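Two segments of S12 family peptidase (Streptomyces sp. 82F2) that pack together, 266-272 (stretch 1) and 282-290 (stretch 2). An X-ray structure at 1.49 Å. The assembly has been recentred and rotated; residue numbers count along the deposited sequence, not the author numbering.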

# COMPACT_ATOMS: atom_id res chain seq x y z
N ASN A 266 4.74 -18.52 2.24
CA ASN A 266 3.70 -19.13 3.05
C ASN A 266 3.32 -18.26 4.26
O ASN A 266 2.14 -18.12 4.59
CB ASN A 266 4.16 -20.48 3.59
CG ASN A 266 3.09 -21.17 4.40
OD1 ASN A 266 2.00 -21.46 3.90
ND2 ASN A 266 3.39 -21.42 5.67
N GLU A 267 4.32 -17.69 4.92
CA GLU A 267 4.07 -16.76 6.03
C GLU A 267 3.32 -15.53 5.52
O GLU A 267 2.39 -15.07 6.17
CB GLU A 267 5.37 -16.36 6.71
CG GLU A 267 5.96 -17.52 7.55
CD GLU A 267 7.17 -17.14 8.39
OE1 GLU A 267 7.35 -15.95 8.73
OE2 GLU A 267 7.97 -18.06 8.73
N MET A 268 3.72 -15.03 4.37
CA MET A 268 3.11 -13.83 3.82
C MET A 268 1.63 -14.04 3.53
O MET A 268 0.82 -13.12 3.70
CB MET A 268 3.81 -13.41 2.54
CG MET A 268 3.43 -12.00 2.11
SD MET A 268 4.34 -11.51 0.63
CE MET A 268 4.65 -9.79 1.02
N THR A 269 1.29 -15.24 3.08
CA THR A 269 -0.08 -15.58 2.71
C THR A 269 -0.85 -16.28 3.84
O THR A 269 -1.95 -16.79 3.60
CB THR A 269 -0.12 -16.48 1.46
OG1 THR A 269 0.64 -17.68 1.70
CG2 THR A 269 0.43 -15.75 0.26
N THR A 270 -0.31 -16.25 5.06
CA THR A 270 -1.06 -16.68 6.23
C THR A 270 -1.85 -15.48 6.73
O THR A 270 -1.29 -14.51 7.25
CB THR A 270 -0.12 -17.20 7.31
OG1 THR A 270 0.54 -18.37 6.80
CG2 THR A 270 -0.91 -17.58 8.57
N THR A 271 -3.16 -15.54 6.54
CA THR A 271 -4.01 -14.38 6.73
C THR A 271 -4.82 -14.39 8.02
O THR A 271 -5.12 -15.45 8.58
CB THR A 271 -5.00 -14.19 5.56
OG1 THR A 271 -5.80 -15.36 5.41
CG2 THR A 271 -4.26 -13.94 4.24
N VAL A 272 -5.15 -13.18 8.45
CA VAL A 272 -6.07 -12.93 9.56
C VAL A 272 -7.40 -12.51 8.96
O VAL A 272 -7.45 -11.72 8.02
CB VAL A 272 -5.52 -11.78 10.46
CG1 VAL A 272 -6.47 -11.47 11.60
CG2 VAL A 272 -4.15 -12.15 10.99
N GLY A 282 -8.97 -11.61 3.83
CA GLY A 282 -7.94 -11.86 4.82
C GLY A 282 -6.78 -10.91 4.62
O GLY A 282 -6.55 -10.43 3.50
N TYR A 283 -6.08 -10.61 5.71
CA TYR A 283 -4.87 -9.78 5.62
C TYR A 283 -3.69 -10.58 6.14
O TYR A 283 -3.72 -11.06 7.29
CB TYR A 283 -5.05 -8.47 6.40
CG TYR A 283 -4.05 -7.40 6.00
CD1 TYR A 283 -2.76 -7.43 6.47
CD2 TYR A 283 -4.42 -6.38 5.13
CE1 TYR A 283 -1.83 -6.48 6.07
CE2 TYR A 283 -3.50 -5.41 4.74
CZ TYR A 283 -2.21 -5.46 5.22
OH TYR A 283 -1.33 -4.48 4.83
N GLY A 284 -2.67 -10.73 5.31
CA GLY A 284 -1.46 -11.45 5.66
C GLY A 284 -0.35 -10.48 6.01
O GLY A 284 -0.59 -9.55 6.77
N LEU A 285 0.84 -10.68 5.47
CA LEU A 285 1.96 -9.79 5.80
C LEU A 285 2.08 -8.74 4.72
O LEU A 285 2.71 -8.95 3.70
CB LEU A 285 3.26 -10.57 6.00
CG LEU A 285 3.16 -11.70 7.04
CD1 LEU A 285 4.50 -12.43 7.16
CD2 LEU A 285 2.68 -11.22 8.42
N GLY A 286 1.43 -7.60 4.93
CA GLY A 286 1.43 -6.53 3.92
C GLY A 286 0.79 -6.96 2.60
O GLY A 286 1.19 -6.49 1.51
N LEU A 287 -0.19 -7.86 2.68
CA LEU A 287 -0.81 -8.46 1.49
C LEU A 287 -2.19 -8.91 1.87
O LEU A 287 -2.37 -9.45 2.95
CB LEU A 287 0.04 -9.64 1.03
CG LEU A 287 -0.39 -10.30 -0.28
CD1 LEU A 287 -0.11 -9.40 -1.50
CD2 LEU A 287 0.33 -11.62 -0.43
N MET A 288 -3.17 -8.70 1.00
CA MET A 288 -4.57 -9.05 1.28
C MET A 288 -5.06 -10.10 0.31
O MET A 288 -4.59 -10.13 -0.82
CB MET A 288 -5.44 -7.82 1.10
CG MET A 288 -5.45 -6.93 2.28
SD MET A 288 -6.74 -5.68 2.14
CE MET A 288 -6.24 -4.86 0.63
N LYS A 289 -6.00 -10.93 0.75
CA LYS A 289 -6.71 -11.85 -0.14
C LYS A 289 -8.19 -11.53 -0.12
O LYS A 289 -8.72 -11.02 0.86
CB LYS A 289 -6.48 -13.31 0.26
CG LYS A 289 -7.30 -13.79 1.42
CD LYS A 289 -7.16 -15.29 1.67
CE LYS A 289 -8.00 -15.69 2.85
NZ LYS A 289 -7.90 -17.13 3.17
N ASP A 290 -8.87 -11.84 -1.22
CA ASP A 290 -10.31 -11.66 -1.31
C ASP A 290 -10.81 -12.71 -2.26
O ASP A 290 -10.12 -13.05 -3.20
CB ASP A 290 -10.64 -10.25 -1.82
CG ASP A 290 -12.12 -9.89 -1.67
OD1 ASP A 290 -12.89 -10.65 -1.06
OD2 ASP A 290 -12.47 -8.80 -2.18
O HOH W 1 -5.17 -17.68 4.08

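How does the end of the helix meet the second stretch? Glu267 meets Leu285 through both its carbonyl and its side chain: Glu267 O lies 3.5 Å from Leu285 CD1, and Glu267 CB lies 4.1 Å from the same Leu285 CD1. Glu267 O also accepts a hydrogen bond from Thr270 N at 3.1 Å. Met268 then makes the firmer link. Leu285 N donates to Met268 O over 3.0 Å, nearly in line at 166°, tying the last helical residue to the loop. The Met268 side chain adds apolar packing, Met268 CG lying 4.1 Å from Leu285 CB and 4.0 Å from Leu287 CD2.

Why can the backbones come so close here? Gly284 has no side chain, and Gly284 CA approaches Met268 O at 3.4 Å in a CA-H...O contact; an ideal CB on Gly284 would fall 2.2 Å from Met268 O, a clash. Thr270 O makes a second such contact with Gly284 CA, at 3.5 Å, while Thr270 OG1 hydrogen-bonds Asn266 O at 2.7 Å.

What does Thr271 touch? Thr271 CA sits 3.4 Å from Tyr283 O, and Thr271 CB lies 3.8 Å from Gly282 CA, where again room is short: an ideal CB on Gly282 would be 2.7 Å from Thr271 OG1. Thr271 OG1 also lies 3.4 Å from Lys289 CE. One water joins the two side chains, its O 2.7 Å from Thr271 OG1 and accepting from Lys289 NZ at 2.9 Å; it also donates a weak hydrogen bond to Thr269 O at 3.4 Å.

How does the contact finish at Val272? It pairs with Tyr283 in an antiparallel bridge: Val272 N donates to Tyr283 O at 2.8 Å, and Tyr283 N donates to Val272 O at 2.9 Å. Both side chains lie on the same face. Gly282 CA approaches Val272 O at 3.2 Å, adding a CA-H...O contact.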